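Local coordinates for SnoaL-like domain-containing protein (Kribbella flavida, PDB 5EVH) that is of unknown function but carries a SnoaL-like domain of the NTF2 clan, a fold whose cone-shaped pocket often binds small molecules, at residues I35-H38 with R43-G46; M79-T82 with P88-P91. All blocks are in the same frame, centred on the assembly; numbering follows the deposited sequence.

Contact 1: I35-H38 with R43-G46; sequences IVCH and RIDG
Val36 lays its CG1 methyl over the centre of the Arg43 guanidinium, 3.5 Å above the plane, while its CG2 lies 3.6 Å from Asp45 OD1. With CG1 anti to the backbone N (chi1 175°), CG1 sits on the guanidinium and CG2 reaches both Arg43 NH2 and Asp45 OD1. Arg43, extended from CG to NE, meets Asp45 side-on in a salt bridge: NE bonds OD2 at 2.8 Å and NH2 bonds OD1 at 2.9 Å, which fixes the turn of the planar group under the valine. Replacing Val36 by alanine removes both methyls, and would probably leave that guanidinium face without its apolar cover and Asp45 OD1 without its neighbour CG2. The His38 ring stands beside the Arg43 side chain, its plane at 90° to the guanidinium. The two strands, 165° apart in direction, form the beta hairpin of 35-39 and 42-45 at one edge of the curved NTF2-like sheet. Cys37 and Ile44 are its hydrogen-bonded pair, Cys37 N to Ile44 O at 2.9 Å and Ile44 N to Cys37 O at 2.8 Å; Gly46 N reaches Ile35 O at 2.8 Å. Helix 47-58 packs on the Cys37-Ile44 face through Phe50 and Phe53. Backbone bonds from Val36 and His38 to Leu106 tie the hairpin to strand 102-109.

Contact 2: M79-T82 with P88-P91; sequences MYDT and PHAP
Asp81, on strand 75-84, accepts a His-carboxylate hydrogen bond from His89 in the loop that leads to strand 92-99, the neighbouring antiparallel strand of the NTF2-like sheet. His89 ND1 donates to Asp81 OD2 across 2.6 Å, with an N-H...O angle of 148°. The acceptor lies in the ring plane and is approached on its syn side, a little out of the carboxylate plane; the two planar groups are nearly coplanar. The extended first torsion of Asp81 (chi1 -175°) carries its carboxylate to the imidazole edge.

Thr82 takes part through both backbone and side chain. Its carbonyl O accepts from Ala90 N at 2.9 Å, and OG1 donates to Ala90 O at 2.7 Å, so Ala90 has both its N-H and its carbonyl engaged by one residue. Neither donor lies in the plane of the carbonyl it meets: each is tilted from it by 27°. Farther back on the strand, Tyr80 OH has its polar partner outside the segments, in Glu94 OE2, and the tyrosine ring meets that of His16. Pro91, which has no N-H to give, packs against Ile109 of the second subunit. Against the strand it makes a bent CA-H...O contact, Pro91 CA lying 3.2 Å from Tyr80 O.

Contact 1 and contact 2 lie in series along the chain and on opposite sides of its centre; their centres are about 22 Å apart and their nearest atoms about 10 Å apart, so they do not touch. One sheet relates them: the hairpin of contact 1 ends it, within this chain, at strand 42-45, whereas strand 75-84 of contact 2 sits next to the other outermost strand, 61-71. Strands 102-109 and 92-99 lie between. Contact 2 approaches the second subunit, through Met79 and Pro91 on its Ile109, while no other protein chain of the assembly touches contact 1. NTF2-like folds generally hold their pocket between the curved sheet and its helices.

Contact 1: I35-H38 with R43-G46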
ATOM      1  N   ILE A  35     -11.460 -11.380 -12.961  1.00 18.66           N
ATOM      2  CA  ILE A  35     -10.488 -10.695 -12.097  1.00 17.32           C
ATOM      3  C   ILE A  35     -10.428 -11.387 -10.733  1.00 19.55           C
ATOM      4  O   ILE A  35     -11.437 -11.871 -10.201  1.00 19.84           O
ATOM      5  CB  ILE A  35     -10.846  -9.200 -11.936  1.00 16.47           C
ATOM      6  CG1 ILE A  35      -9.792  -8.445 -11.061  1.00 15.16           C
ATOM      7  CG2 ILE A  35     -12.297  -9.090 -11.409  1.00 17.58           C
ATOM      8  CD1 ILE A  35      -9.905  -6.924 -11.193  1.00 15.31           C
ATOM      9  N   VAL A  36      -9.216 -11.481 -10.185  1.00 17.45           N
ATOM     10  CA  VAL A  36      -8.982 -11.890  -8.804  1.00 19.33           C
ATOM     11  C   VAL A  36      -8.500 -10.656  -8.067  1.00 23.55           C
ATOM     12  O   VAL A  36      -7.484 -10.055  -8.460  1.00 20.92           O
ATOM     13  CB  VAL A  36      -7.926 -12.999  -8.725  1.00 27.50           C
ATOM     14  CG1 VAL A  36      -7.625 -13.296  -7.248  1.00 26.67           C
ATOM     15  CG2 VAL A  36      -8.399 -14.258  -9.544  1.00 26.63           C
ATOM     16  N   CYS A  37      -9.223 -10.258  -7.014  1.00 18.65           N
ATOM     17  CA  CYS A  37      -8.879  -9.061  -6.245  1.00 15.59           C
ATOM     18  C   CYS A  37      -8.532  -9.505  -4.826  1.00 18.37           C
ATOM     19  O   CYS A  37      -9.293 -10.242  -4.198  1.00 21.08           O
ATOM     20  CB  CYS A  37     -10.029  -8.031  -6.243  1.00 15.71           C
ATOM     21  SG  CYS A  37      -9.665  -6.612  -5.170  1.00 20.72           S
ATOM     22  N   HIS A  38      -7.380  -9.094  -4.316  1.00 17.41           N
ATOM     23  CA  HIS A  38      -7.047  -9.369  -2.926  1.00 16.64           C
ATOM     24  C   HIS A  38      -7.136  -8.031  -2.220  1.00 21.08           C
ATOM     25  O   HIS A  38      -6.372  -7.110  -2.531  1.00 19.44           O
ATOM     26  CB  HIS A  38      -5.645  -9.946  -2.775  1.00 23.97           C
ATOM     27  CG  HIS A  38      -5.413 -11.198  -3.561  1.00 28.15           C
ATOM     28  ND1 HIS A  38      -5.782 -12.452  -3.107  1.00 31.12           N
ATOM     29  CD2 HIS A  38      -4.809 -11.389  -4.758  1.00 26.67           C
ATOM     30  CE1 HIS A  38      -5.434 -13.357  -4.002  1.00 30.52           C
ATOM     31  NE2 HIS A  38      -4.824 -12.738  -5.001  1.00 32.13           N
ATOM     32  N   ARG A  43     -10.385 -12.072  -0.237  1.00 26.59           N
ATOM     33  CA  ARG A  43     -10.308 -12.316  -1.674  1.00 26.65           C
ATOM     34  C   ARG A  43     -11.671 -12.127  -2.330  1.00 30.16           C
ATOM     35  O   ARG A  43     -12.700 -12.500  -1.769  1.00 31.77           O
ATOM     36  CB  ARG A  43      -9.803 -13.739  -1.920  1.00 30.09           C
ATOM     37  CG  ARG A  43      -9.718 -14.124  -3.408  1.00 27.86           C
ATOM     38  CD  ARG A  43      -9.255 -15.577  -3.556  1.00 32.29           C
ATOM     39  NE  ARG A  43      -9.418 -15.973  -4.935  1.00 33.32           N
ATOM     40  CZ  ARG A  43      -8.439 -16.433  -5.690  1.00 36.04           C
ATOM     41  NH1 ARG A  43      -7.230 -16.603  -5.148  1.00 37.02           N
ATOM     42  NH2 ARG A  43      -8.682 -16.738  -6.966  1.00 31.63           N
ATOM     43  N   ILE A  44     -11.677 -11.552  -3.525  1.00 22.63           N
ATOM     44  CA  ILE A  44     -12.893 -11.319  -4.318  1.00 29.02           C
ATOM     45  C   ILE A  44     -12.661 -11.940  -5.692  1.00 29.43           C
ATOM     46  O   ILE A  44     -11.590 -11.759  -6.270  1.00 25.83           O
ATOM     47  CB  ILE A  44     -13.160  -9.803  -4.453  1.00 29.17           C
ATOM     48  CG1 ILE A  44     -13.387  -9.154  -3.091  1.00 32.79           C
ATOM     49  CG2 ILE A  44     -14.310  -9.467  -5.413  1.00 34.28           C
ATOM     50  CD1 ILE A  44     -13.188  -7.663  -3.126  1.00 34.64           C
ATOM     51  N   ASP A  45     -13.639 -12.668  -6.227  1.00 26.14           N
ATOM     52  CA  ASP A  45     -13.465 -13.293  -7.539  1.00 24.60           C
ATOM     53  C   ASP A  45     -14.539 -12.880  -8.531  1.00 26.12           C
ATOM     54  O   ASP A  45     -15.733 -13.078  -8.281  1.00 25.97           O
ATOM     55  CB  ASP A  45     -13.495 -14.831  -7.416  1.00 32.63           C
ATOM     56  CG  ASP A  45     -12.176 -15.404  -6.885  1.00 38.77           C
ATOM     57  OD1 ASP A  45     -11.190 -15.481  -7.661  1.00 39.83           O
ATOM     58  OD2 ASP A  45     -12.128 -15.784  -5.699  1.00 44.86           O
ATOM     59  N   GLY A  46     -14.120 -12.400  -9.692  1.00 23.66           N
ATOM     60  CA  GLY A  46     -15.065 -12.179 -10.768  1.00 23.32           C
ATOM     61  C   GLY A  46     -15.507 -10.731 -10.825  1.00 28.48           C
ATOM     62  O   GLY A  46     -15.581 -10.028  -9.807  1.00 26.78           O
TER

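Contact 2: M79-T82 with P88-P91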
HETATM    1  N   MSE A  79       0.200   4.258  -5.944  1.00 10.04           N
HETATM    2  CA  MSE A  79      -0.199   4.646  -4.578  1.00  9.89           C
HETATM    3  C   MSE A  79      -0.905   5.995  -4.727  1.00 12.85           C
HETATM    4  O   MSE A  79      -0.426   6.882  -5.481  1.00 11.48           O
HETATM    5  CB  MSE A  79       1.005   4.760  -3.684  1.00  9.92           C
HETATM    6  CG  MSE A  79       0.543   5.229  -2.259  1.00 10.89           C
HETATM    7 SE   MSE A  79       2.047   5.437  -1.000  0.59 12.84          SE
HETATM    8  CE  MSE A  79       2.553   3.496  -0.781  1.00 10.12           C
ATOM      9  N   TYR A  80      -2.055   6.165  -4.045  1.00 10.82           N
ATOM     10  CA  TYR A  80      -2.848   7.373  -4.176  1.00 10.42           C
ATOM     11  C   TYR A  80      -3.418   7.730  -2.813  1.00 11.50           C
ATOM     12  O   TYR A  80      -3.640   6.875  -1.956  1.00 13.08           O
ATOM     13  CB  TYR A  80      -3.965   7.242  -5.248  1.00 10.56           C
ATOM     14  CG  TYR A  80      -4.852   6.041  -5.083  1.00 10.91           C
ATOM     15  CD1 TYR A  80      -4.557   4.843  -5.726  1.00 16.13           C
ATOM     16  CD2 TYR A  80      -5.991   6.115  -4.295  1.00 13.29           C
ATOM     17  CE1 TYR A  80      -5.407   3.738  -5.589  1.00 15.60           C
ATOM     18  CE2 TYR A  80      -6.848   5.029  -4.145  1.00 13.57           C
ATOM     19  CZ  TYR A  80      -6.532   3.840  -4.788  1.00 17.08           C
ATOM     20  OH  TYR A  80      -7.363   2.740  -4.635  1.00 15.83           O
ATOM     21  N   ASP A  81      -3.624   9.015  -2.601  1.00 11.92           N
ATOM     22  CA  ASP A  81      -4.323   9.438  -1.404  1.00 11.40           C
ATOM     23  C   ASP A  81      -5.807   9.454  -1.748  1.00 13.60           C
ATOM     24  O   ASP A  81      -6.176   9.650  -2.908  1.00 17.00           O
ATOM     25  CB  ASP A  81      -3.891  10.850  -1.018  1.00 14.88           C
ATOM     26  CG  ASP A  81      -4.528  11.296   0.359  1.00 21.18           C
ATOM     27  OD1 ASP A  81      -4.624  10.418   1.260  1.00 20.46           O
ATOM     28  OD2 ASP A  81      -4.969  12.458   0.481  1.00 27.97           O
ATOM     29  N   THR A  82      -6.656   9.257  -0.750  1.00 13.82           N
ATOM     30  CA  THR A  82      -8.083   9.530  -0.943  1.00 15.95           C
ATOM     31  C   THR A  82      -8.580  10.378   0.218  1.00 19.56           C
ATOM     32  O   THR A  82      -8.016  10.332   1.322  1.00 18.74           O
ATOM     33  CB  THR A  82      -8.982   8.244  -1.034  1.00 18.21           C
ATOM     34  OG1 THR A  82      -9.166   7.641   0.263  1.00 18.85           O
ATOM     35  CG2 THR A  82      -8.406   7.159  -2.010  1.00 16.74           C
ATOM     36  N   PRO A  88     -10.255  11.855   6.856  1.00 26.99           N
ATOM     37  CA  PRO A  88      -9.745  12.920   5.957  1.00 24.95           C
ATOM     38  C   PRO A  88      -8.788  12.413   4.911  1.00 18.31           C
ATOM     39  O   PRO A  88      -8.823  12.896   3.763  1.00 21.05           O
ATOM     40  CB  PRO A  88      -9.014  13.875   6.917  1.00 23.62           C
ATOM     41  CG  PRO A  88      -9.551  13.571   8.270  1.00 30.20           C
ATOM     42  CD  PRO A  88      -9.981  12.126   8.279  1.00 28.81           C
ATOM     43  N   HIS A  89      -7.922  11.454   5.275  1.00 15.65           N
ATOM     44  CA  HIS A  89      -6.909  10.888   4.362  1.00 14.80           C
ATOM     45  C   HIS A  89      -6.865   9.392   4.557  1.00 19.32           C
ATOM     46  O   HIS A  89      -6.564   8.923   5.657  1.00 17.73           O
ATOM     47  CB  HIS A  89      -5.520  11.461   4.629  1.00 18.74           C
ATOM     48  CG  HIS A  89      -5.415  12.898   4.231  1.00 20.55           C
ATOM     49  ND1 HIS A  89      -5.278  13.280   2.901  1.00 18.70           N
ATOM     50  CD2 HIS A  89      -5.545  14.035   4.955  1.00 20.48           C
ATOM     51  CE1 HIS A  89      -5.245  14.607   2.842  1.00 24.01           C
ATOM     52  NE2 HIS A  89      -5.435  15.085   4.071  1.00 21.02           N
ATOM     53  N   ALA A  90      -7.112   8.647   3.494  1.00 12.54           N
ATOM     54  CA  ALA A  90      -7.107   7.188   3.541  1.00 14.84           C
ATOM     55  C   ALA A  90      -6.324   6.738   2.298  1.00 15.62           C
ATOM     56  O   ALA A  90      -6.897   6.461   1.250  1.00 15.07           O
ATOM     57  CB  ALA A  90      -8.545   6.674   3.546  1.00 13.27           C
ATOM     58  N   PRO A  91      -5.002   6.737   2.361  1.00 13.10           N
ATOM     59  CA  PRO A  91      -4.218   6.368   1.168  1.00 11.34           C
ATOM     60  C   PRO A  91      -4.297   4.869   0.880  1.00 14.49           C
ATOM     61  O   PRO A  91      -4.513   4.054   1.780  1.00 12.37           O
ATOM     62  CB  PRO A  91      -2.797   6.782   1.543  1.00 12.51           C
ATOM     63  CG  PRO A  91      -2.756   6.467   3.024  1.00 15.83           C
ATOM     64  CD  PRO A  91      -4.144   7.064   3.517  1.00 13.16           C
TER